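Local atomic coordinates of YUKD protein (Bacillus subtilis, PDB entry 2BPS), a protein that has a ubiquitin-like fold, is required for secretion of YukE and is probably a component or regulator of the ESX/ESAT-6-like secretion system. Residues I9-K12 / H13-S17; E64-L67 / S68-G71. All coordinates share one frame; numbering follows the deposited sequence.

Contact 1 of 2, residues I9-K12 / H13-S17; sequences IDLK and HYNGS
Leu11 and Ser17 face each other across the mouth of a hairpin loop, where the amide N of Leu11 gives a hydrogen bond to Ser17 O (2.9 Å), the donor lying nearly on the line of the C=O bond. The carbonyl of Leu11 turns inward and gathers the rest of the loop: Tyr14 N bonds to Leu11 O at 2.9 Å, from well above the carbonyl plane, and closes a type I turn from Leu11 to Tyr14. A weak bond reaches the same oxygen from Gly16 N. On the side-chain level Leu11 CD1 lies 3.5 Å from Ser17 OG, while Leu11 CB sits 3.8 Å from Asn15 OD1.

That amide oxygen shapes the return of the chain. Asn15 OD1 accepts from Ser17 N at 2.8 Å, which makes an Asx turn, and from Ser17 OG at 2.7 Å, both donors coming from one face of the amide plane. With Asn15 CG set between its backbone N and carbonyl carbon (chi1 65°), OD1 is folded back over the following residues. Farther out, Asp10 pairs with Arg77, the buried Leu11 side chain packs on Ile80 and Trp37, and the Tyr14 hydroxyl bonds to Leu81 O and Arg47 N beside an edge-to-face contact with Trp37. Leu11 O thus takes one good and one weak donor and Asn15 OD1 two, which implies that the fold-back into strand 18-24 probably relies on the asparagine amide.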
loop_
_atom_site.group_PDB
_atom_site.type_symbol
_atom_site.label_atom_id
_atom_site.label_comp_id
_atom_site.label_asym_id
_atom_site.label_seq_id
_atom_site.Cartn_x
_atom_site.Cartn_y
_atom_site.Cartn_z
ATOM N N ILE A 9 -3.288 -0.943 -5.179
ATOM C CA ILE A 9 -2.087 -0.154 -5.003
ATOM C C ILE A 9 -1.892 0.740 -6.223
ATOM O O ILE A 9 -1.933 0.274 -7.364
ATOM C CB ILE A 9 -0.874 -1.047 -4.808
ATOM C CG1 ILE A 9 -1.190 -2.111 -3.745
ATOM C CG2 ILE A 9 0.318 -0.207 -4.403
ATOM C CD1 ILE A 9 -1.770 -1.575 -2.432
ATOM N N ASP A 10 -1.690 2.031 -5.970
ATOM C CA ASP A 10 -1.518 3.016 -7.028
ATOM C C ASP A 10 -0.123 3.651 -7.021
ATOM O O ASP A 10 0.235 4.382 -6.107
ATOM C CB ASP A 10 -2.599 4.089 -6.875
ATOM C CG ASP A 10 -2.644 5.060 -8.040
ATOM O OD1 ASP A 10 -3.692 5.727 -8.197
ATOM O OD2 ASP A 10 -1.644 5.171 -8.793
ATOM N N LEU A 11 0.663 3.360 -8.054
ATOM C CA LEU A 11 2.008 3.908 -8.180
ATOM C C LEU A 11 1.987 5.192 -9.011
ATOM O O LEU A 11 2.853 5.418 -9.861
ATOM C CB LEU A 11 2.934 2.881 -8.835
ATOM C CG LEU A 11 3.147 1.600 -8.027
ATOM C CD1 LEU A 11 3.875 0.579 -8.870
ATOM C CD2 LEU A 11 3.931 1.911 -6.769
ATOM N N LYS A 12 0.989 6.029 -8.754
ATOM C CA LYS A 12 0.838 7.299 -9.451
ATOM C C LYS A 12 2.151 8.095 -9.454
ATOM O O LYS A 12 2.584 8.583 -10.494
ATOM C CB LYS A 12 -0.270 8.111 -8.768
ATOM C CG LYS A 12 -0.547 9.472 -9.376
ATOM C CD LYS A 12 -1.528 10.292 -8.517
ATOM C CE LYS A 12 -2.933 9.659 -8.419
ATOM N NZ LYS A 12 -3.699 9.610 -9.716
ATOM N N HIS A 13 2.774 8.204 -8.281
ATOM C CA HIS A 13 4.022 8.950 -8.096
ATOM C C HIS A 13 5.270 8.225 -8.582
ATOM O O HIS A 13 6.385 8.562 -8.179
ATOM C CB HIS A 13 4.210 9.307 -6.616
ATOM C CG HIS A 13 3.100 10.132 -6.049
ATOM N ND1 HIS A 13 2.877 10.250 -4.692
ATOM C CD2 HIS A 13 2.126 10.854 -6.654
ATOM C CE1 HIS A 13 1.811 11.003 -4.489
ATOM N NE2 HIS A 13 1.336 11.381 -5.663
ATOM N N TYR A 14 5.097 7.217 -9.424
ATOM C CA TYR A 14 6.243 6.488 -9.944
ATOM C C TYR A 14 6.005 6.155 -11.414
ATOM O O TYR A 14 5.772 7.064 -12.211
ATOM C CB TYR A 14 6.491 5.238 -9.103
ATOM C CG TYR A 14 6.866 5.563 -7.672
ATOM C CD1 TYR A 14 5.898 5.931 -6.734
ATOM C CD2 TYR A 14 8.192 5.557 -7.266
ATOM C CE1 TYR A 14 6.253 6.291 -5.423
ATOM C CE2 TYR A 14 8.557 5.913 -5.961
ATOM C CZ TYR A 14 7.582 6.281 -5.053
ATOM O OH TYR A 14 7.939 6.660 -3.785
ATOM N N ASN A 15 6.047 4.884 -11.802
ATOM C CA ASN A 15 5.814 4.566 -13.211
ATOM C C ASN A 15 4.336 4.725 -13.574
ATOM O O ASN A 15 3.957 4.584 -14.734
ATOM C CB ASN A 15 6.280 3.149 -13.551
ATOM C CG ASN A 15 5.489 2.089 -12.822
ATOM O OD1 ASN A 15 4.411 2.361 -12.275
ATOM N ND2 ASN A 15 6.010 0.860 -12.819
ATOM N N GLY A 16 3.512 5.005 -12.564
ATOM C CA GLY A 16 2.085 5.218 -12.770
ATOM C C GLY A 16 1.165 4.017 -12.924
ATOM O O GLY A 16 -0.002 4.186 -13.297
ATOM N N SER A 17 1.646 2.808 -12.645
ATOM C CA SER A 17 0.777 1.644 -12.796
ATOM C C SER A 17 -0.186 1.453 -11.614
ATOM O O SER A 17 -0.125 2.176 -10.613
ATOM C CB SER A 17 1.613 0.381 -13.032
ATOM O OG SER A 17 2.690 0.293 -12.121
#

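Contact 2 of 2, residues E64-L67 / S68-G71; sequences ECKL and SDCG
Cys65 CB meets Cys70 SG at 3.3 Å, a methylene-to-sulfur contact beside a short 3-10 turn. The two sulfurs, Cys65 SG and Cys70 SG, stay 4.2 Å apart, so they form no disulfide. Cys70 SG is anti to its own carbonyl carbon (chi1 -61°), which swings it back toward the preceding chain. The tightly packed part centres on Leu67, whose side chain is buried against Val29 and Ile72. Its carbonyl closes the turn: Cys70 N donates to Leu67 O (3.0 Å) from well above the carbonyl plane, an i to i+3 bond in keeping with the 3-10 segment 68-70, and Gly71 N bonds in turn to Ser68 O.

The solvent side is looser and carries the charges. The exposed Lys66 and Asp69 approach at a slant: Lys66 CE lies 3.3 Å from Asp69 OD1, yet Lys66 NZ remains 4.2 Å from Asp69 OD1, beyond a salt bridge. The lysine chain, bent at chi3 (61°), also runs past the serine hydroxyl, with Lys66 CG 3.5 Å from Ser68 OG. Ser68 OG donates to Asp69 OD1 (3.2 Å) from above the carboxylate plane. With the hydroxyl of Ser68 removed, as by an alanine here, the Asp69 carboxylate would probably be left without this donor and freer to turn.

The turn belongs to the connection from strand 59-62 to strand 77-80. Its backbone bonds to the loop ahead of helix 31-39, Cys65 pairing with Val29, Leu67 with His27 and Ser68 with Asp25.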
loop_
_atom_site.group_PDB
_atom_site.type_symbol
_atom_site.label_atom_id
_atom_site.label_comp_id
_atom_site.label_asym_id
_atom_site.label_seq_id
_atom_site.Cartn_x
_atom_site.Cartn_y
_atom_site.Cartn_z
ATOM N N GLU A 64 4.970 2.169 8.836
ATOM C CA GLU A 64 5.233 1.238 9.924
ATOM C C GLU A 64 3.953 0.705 10.576
ATOM O O GLU A 64 3.960 -0.349 11.198
ATOM C CB GLU A 64 6.126 1.937 10.954
ATOM C CG GLU A 64 7.038 1.016 11.746
ATOM C CD GLU A 64 7.943 0.164 10.869
ATOM O OE1 GLU A 64 7.456 -0.849 10.322
ATOM O OE2 GLU A 64 9.138 0.507 10.724
ATOM N N CYS A 65 2.858 1.439 10.417
ATOM C CA CYS A 65 1.567 1.063 10.983
ATOM C C CYS A 65 1.073 -0.290 10.499
ATOM O O CYS A 65 1.380 -0.720 9.393
ATOM C CB CYS A 65 0.511 2.111 10.628
ATOM S SG CYS A 65 0.776 3.754 11.328
ATOM N N LYS A 66 0.291 -0.959 11.334
ATOM C CA LYS A 66 -0.259 -2.256 10.974
ATOM C C LYS A 66 -1.537 -1.952 10.200
ATOM O O LYS A 66 -2.377 -1.187 10.669
ATOM C CB LYS A 66 -0.546 -3.070 12.246
ATOM C CG LYS A 66 -1.041 -4.497 12.011
ATOM C CD LYS A 66 -0.821 -5.404 13.234
ATOM C CE LYS A 66 -1.571 -4.920 14.473
ATOM N NZ LYS A 66 -1.243 -5.725 15.690
ATOM N N LEU A 67 -1.671 -2.529 9.009
ATOM C CA LEU A 67 -2.837 -2.286 8.174
ATOM C C LEU A 67 -4.179 -2.332 8.901
ATOM O O LEU A 67 -5.036 -1.472 8.687
ATOM C CB LEU A 67 -2.851 -3.264 7.009
ATOM C CG LEU A 67 -1.753 -3.025 5.983
ATOM C CD1 LEU A 67 -1.878 -4.058 4.888
ATOM C CD2 LEU A 67 -1.873 -1.625 5.411
ATOM N N SER A 68 -4.370 -3.338 9.749
ATOM C CA SER A 68 -5.611 -3.460 10.508
ATOM C C SER A 68 -5.774 -2.212 11.380
ATOM O O SER A 68 -6.843 -1.598 11.419
ATOM C CB SER A 68 -5.560 -4.702 11.392
ATOM O OG SER A 68 -4.478 -4.625 12.310
ATOM N N ASP A 69 -4.696 -1.840 12.070
ATOM C CA ASP A 69 -4.678 -0.663 12.943
ATOM C C ASP A 69 -4.984 0.643 12.182
ATOM O O ASP A 69 -5.198 1.694 12.793
ATOM C CB ASP A 69 -3.308 -0.539 13.640
ATOM C CG ASP A 69 -3.055 -1.651 14.660
ATOM O OD1 ASP A 69 -3.852 -2.615 14.691
ATOM O OD2 ASP A 69 -2.053 -1.566 15.414
ATOM N N CYS A 70 -5.000 0.580 10.854
ATOM C CA CYS A 70 -5.280 1.755 10.048
ATOM C C CYS A 70 -6.667 1.673 9.456
ATOM O O CYS A 70 -7.047 2.504 8.635
ATOM C CB CYS A 70 -4.250 1.877 8.940
ATOM S SG CYS A 70 -2.598 2.047 9.586
ATOM N N GLY A 71 -7.421 0.665 9.881
ATOM C CA GLY A 71 -8.773 0.494 9.382
ATOM C C GLY A 71 -8.813 0.259 7.887
ATOM O O GLY A 71 -9.862 0.360 7.265
#

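Overall arrangement
The two contacts lie on opposite sides of the chain's centre, their own centres about 21 Å apart and their nearest atoms about 8 Å apart, without touching. Contact 1 is partly buried and joins the neighbouring antiparallel strands 4-10 and 18-24; contact 2 is a surface turn in the connection from strand 59-62 to strand 77-80. Contact 1 packs on that last strand, Ile9 and Leu11 touching Ile80, whereas contact 2 lies in the connection leading to it. Their chemistry differs accordingly: backbone bonds and an amide side chain organise the hairpin loop, whereas the 3-10 turn combines a sulfur contact beside a buried leucine with a lysine and an aspartate near each other but beyond a salt bridge.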